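PDB 2R8Q: class I phosphodiesterase PDEB1 from Leishmania major, which belongs to the cyclic nucleotide phosphodiesterase family of the HD clan, with an all-helical catalytic domain that holds zinc, magnesium and 3-isobutyl-1-methylxanthine. Local coordinates for residues Gly77-Leu83 / Pro187-Glu193. Residues are numbered along the deposited sequence; the frame is centred on the assembly and turned at random.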
ATOM      1  N   GLY A  77      17.823  -8.996 -20.640  1.00 19.85           N
ATOM      2  CA  GLY A  77      16.840  -8.464 -21.568  1.00 20.29           C
ATOM      3  C   GLY A  77      16.202  -7.125 -21.272  1.00 20.81           C
ATOM      4  O   GLY A  77      15.114  -6.838 -21.772  1.00 20.74           O
ATOM      5  N   CYS A  78      16.859  -6.303 -20.463  1.00 20.33           N
ATOM      6  CA  CYS A  78      16.325  -4.983 -20.160  1.00 22.04           C
ATOM      7  C   CYS A  78      16.882  -4.036 -21.210  1.00 22.04           C
ATOM      8  O   CYS A  78      18.094  -3.953 -21.396  1.00 22.97           O
ATOM      9  CB  CYS A  78      16.756  -4.524 -18.765  1.00 21.38           C
ATOM     10  SG  CYS A  78      16.184  -2.858 -18.320  1.00 20.65           S
ATOM     11  N   ARG A  79      15.993  -3.339 -21.906  1.00 22.58           N
ATOM     12  CA  ARG A  79      16.408  -2.403 -22.939  1.00 23.56           C
ATOM     13  C   ARG A  79      16.914  -1.101 -22.334  1.00 23.61           C
ATOM     14  O   ARG A  79      16.520  -0.726 -21.233  1.00 22.40           O
ATOM     15  CB  ARG A  79      15.239  -2.134 -23.882  1.00 24.13           C
ATOM     16  CG  ARG A  79      14.791  -3.378 -24.628  1.00 27.69           C
ATOM     17  CD  ARG A  79      13.489  -3.139 -25.345  1.00 30.51           C
ATOM     18  NE  ARG A  79      12.401  -2.869 -24.411  1.00 33.78           N
ATOM     19  CZ  ARG A  79      11.151  -2.628 -24.783  1.00 34.84           C
ATOM     20  NH1 ARG A  79      10.840  -2.622 -26.070  1.00 38.00           N
ATOM     21  NH2 ARG A  79      10.212  -2.397 -23.875  1.00 34.17           N
ATOM     22  N   GLU A  80      17.795  -0.426 -23.067  1.00 23.73           N
ATOM     23  CA  GLU A  80      18.385   0.836 -22.629  1.00 24.34           C
ATOM     24  C   GLU A  80      17.366   1.872 -22.173  1.00 22.39           C
ATOM     25  O   GLU A  80      17.483   2.424 -21.078  1.00 20.36           O
ATOM     26  CB  GLU A  80      19.232   1.435 -23.756  1.00 26.77           C
ATOM     27  CG  GLU A  80      20.492   0.649 -24.065  1.00 33.40           C
ATOM     28  CD  GLU A  80      21.213   1.160 -25.297  1.00 37.69           C
ATOM     29  OE1 GLU A  80      20.650   1.046 -26.407  1.00 40.68           O
ATOM     30  OE2 GLU A  80      22.342   1.677 -25.156  1.00 40.94           O
ATOM     31  N   GLN A  81      16.373   2.143 -23.013  1.00 21.62           N
ATOM     32  CA  GLN A  81      15.358   3.130 -22.676  1.00 21.09           C
ATOM     33  C   GLN A  81      14.504   2.687 -21.493  1.00 19.59           C
ATOM     34  O   GLN A  81      14.019   3.518 -20.729  1.00 18.97           O
ATOM     35  CB  GLN A  81      14.469   3.422 -23.889  1.00 22.78           C
ATOM     36  CG  GLN A  81      13.447   4.527 -23.649  1.00 24.34           C
ATOM     37  CD  GLN A  81      12.763   4.976 -24.925  1.00 27.10           C
ATOM     38  OE1 GLN A  81      13.417   5.435 -25.857  1.00 31.24           O
ATOM     39  NE2 GLN A  81      11.444   4.842 -24.973  1.00 29.42           N
ATOM     40  N   THR A  82      14.318   1.381 -21.336  1.00 18.69           N
ATOM     41  CA  THR A  82      13.527   0.886 -20.216  1.00 17.38           C
ATOM     42  C   THR A  82      14.257   1.213 -18.919  1.00 17.54           C
ATOM     43  O   THR A  82      13.646   1.683 -17.960  1.00 17.43           O
ATOM     44  CB  THR A  82      13.320  -0.633 -20.301  1.00 18.13           C
ATOM     45  OG1 THR A  82      12.730  -0.965 -21.566  1.00 18.40           O
ATOM     46  CG2 THR A  82      12.399  -1.101 -19.185  1.00 17.95           C
ATOM     47  N   LEU A  83      15.563   0.959 -18.895  1.00 16.07           N
ATOM     48  CA  LEU A  83      16.372   1.246 -17.712  1.00 17.05           C
ATOM     49  C   LEU A  83      16.333   2.735 -17.368  1.00 17.10           C
ATOM     50  O   LEU A  83      16.146   3.104 -16.207  1.00 16.67           O
ATOM     51  CB  LEU A  83      17.824   0.817 -17.936  1.00 17.90           C
ATOM     52  CG  LEU A  83      18.812   1.160 -16.816  1.00 17.90           C
ATOM     53  CD1 LEU A  83      18.385   0.467 -15.524  1.00 19.35           C
ATOM     54  CD2 LEU A  83      20.209   0.728 -17.211  1.00 19.35           C
ATOM     55  N   PRO A 187       5.025  -1.048 -18.669  1.00 22.18           N
ATOM     56  CA  PRO A 187       5.900  -1.724 -19.632  1.00 22.48           C
ATOM     57  C   PRO A 187       7.109  -0.883 -20.037  1.00 21.80           C
ATOM     58  O   PRO A 187       8.186  -1.416 -20.314  1.00 22.47           O
ATOM     59  CB  PRO A 187       4.969  -1.987 -20.816  1.00 23.94           C
ATOM     60  CG  PRO A 187       3.629  -2.129 -20.166  1.00 26.59           C
ATOM     61  CD  PRO A 187       3.636  -1.010 -19.157  1.00 23.96           C
ATOM     62  N   ALA A 188       6.926   0.432 -20.062  1.00 20.32           N
ATOM     63  CA  ALA A 188       7.989   1.351 -20.455  1.00 20.11           C
ATOM     64  C   ALA A 188       9.112   1.484 -19.433  1.00 19.91           C
ATOM     65  O   ALA A 188      10.192   1.983 -19.755  1.00 21.27           O
ATOM     66  CB  ALA A 188       7.397   2.724 -20.750  1.00 21.16           C
ATOM     67  N   ALA A 189       8.862   1.036 -18.206  1.00 18.48           N
ATOM     68  CA  ALA A 189       9.863   1.127 -17.145  1.00 18.36           C
ATOM     69  C   ALA A 189      10.100  -0.206 -16.445  1.00 18.64           C
ATOM     70  O   ALA A 189      10.776  -0.262 -15.419  1.00 18.09           O
ATOM     71  CB  ALA A 189       9.437   2.182 -16.122  1.00 18.51           C
ATOM     72  N   ASP A 190       9.560  -1.281 -17.006  1.00 17.29           N
ATOM     73  CA  ASP A 190       9.708  -2.599 -16.401  1.00 17.92           C
ATOM     74  C   ASP A 190      11.078  -3.221 -16.668  1.00 18.23           C
ATOM     75  O   ASP A 190      11.288  -3.875 -17.692  1.00 19.35           O
ATOM     76  CB  ASP A 190       8.582  -3.514 -16.897  1.00 18.18           C
ATOM     77  CG  ASP A 190       8.685  -4.922 -16.347  1.00 19.87           C
ATOM     78  OD1 ASP A 190       9.372  -5.122 -15.323  1.00 20.23           O
ATOM     79  OD2 ASP A 190       8.065  -5.834 -16.936  1.00 23.60           O
ATOM     80  N   VAL A 191      12.010  -3.022 -15.736  1.00 17.41           N
ATOM     81  CA  VAL A 191      13.360  -3.551 -15.887  1.00 16.34           C
ATOM     82  C   VAL A 191      13.456  -5.067 -15.716  1.00 16.58           C
ATOM     83  O   VAL A 191      14.544  -5.636 -15.782  1.00 16.50           O
ATOM     84  CB  VAL A 191      14.354  -2.852 -14.926  1.00 16.40           C
ATOM     85  CG1 VAL A 191      14.453  -1.373 -15.284  1.00 16.74           C
ATOM     86  CG2 VAL A 191      13.907  -3.020 -13.482  1.00 17.98           C
ATOM     87  N   PHE A 192      12.312  -5.710 -15.496  1.00 17.15           N
ATOM     88  CA  PHE A 192      12.251  -7.166 -15.367  1.00 16.94           C
ATOM     89  C   PHE A 192      11.576  -7.709 -16.633  1.00 19.44           C
ATOM     90  O   PHE A 192      11.224  -8.890 -16.709  1.00 18.78           O
ATOM     91  CB  PHE A 192      11.415  -7.570 -14.145  1.00 18.47           C
ATOM     92  CG  PHE A 192      12.042  -7.223 -12.818  1.00 17.76           C
ATOM     93  CD1 PHE A 192      11.256  -7.155 -11.670  1.00 18.55           C
ATOM     94  CD2 PHE A 192      13.408  -6.988 -12.707  1.00 17.99           C
ATOM     95  CE1 PHE A 192      11.823  -6.854 -10.429  1.00 20.14           C
ATOM     96  CE2 PHE A 192      13.986  -6.688 -11.467  1.00 18.18           C
ATOM     97  CZ  PHE A 192      13.186  -6.621 -10.330  1.00 18.41           C
ATOM     98  N   GLU A 193      11.412  -6.836 -17.624  1.00 19.49           N
ATOM     99  CA  GLU A 193      10.748  -7.189 -18.881  1.00 19.80           C
ATOM    100  C   GLU A 193      11.349  -8.376 -19.629  1.00 20.47           C
ATOM    101  O   GLU A 193      10.639  -9.073 -20.353  1.00 20.90           O
ATOM    102  CB  GLU A 193      10.710  -5.969 -19.816  1.00 18.92           C
ATOM    103  CG  GLU A 193      12.055  -5.613 -20.451  1.00 19.60           C
ATOM    104  CD  GLU A 193      11.984  -4.371 -21.324  1.00 21.07           C
ATOM    105  OE1 GLU A 193      10.883  -4.063 -21.826  1.00 22.87           O
ATOM    106  OE2 GLU A 193      13.031  -3.712 -21.514  1.00 19.78           O
TER
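The carboxylate of Glu-193 sits over the start of helix 80-92 and gathers three donors onto one oxygen. Its OE2 accepts from Arg-79 N (3.0 Å, nearly linear), from Arg-79 NE (3.1 Å) and from the hydroxyl Thr-82 OG1 (2.8 Å), while OE1 completes the salt bridge with Arg-79 NH2 at 2.7 Å, a short but poorly angled, weak hydrogen bond. Arg-79 holds the N-cap position, and both its backbone amide and its guanidinium donate to the carboxylate, which lies 114 residues on in the sequence. Thr-82, in the first turn of the helix, points its side chain at the loop. Its methyl CG2 lies 3.3 Å from Asp-190 O, and its CA makes a CA-H...O contact with Ala-188 O (3.5 Å), an oxygen that also accepts from Asn-85 further along the same helix.

Local bonds set the course of the loop. Asp-190 to Glu-193 form a type I turn, with Glu-193 N hydrogen-bonded to Asp-190 O (3.0 Å), and Asp-190 OD1 receives Phe-192 N (3.0 Å) in an Asx turn. Val-191 O is hydrogen-bonded to the Tyr-131 hydroxyl of helix 127-139. On the buried side of the contact, Val-191 CG1 meets Cys-78 SG at 3.8 Å and Leu-83 CD1 at 4.3 Å.

None of these residues belongs to the zinc or 3-isobutyl-1-methylxanthine site. The loop between helices 171-184 and 197-212 is thus fastened to the start of helix 80-92, just after Gly-77, the C-prime residue of a Schellman motif: an Arg-Glu salt bridge at a helix N-terminus in the all-helical phosphodiesterase fold.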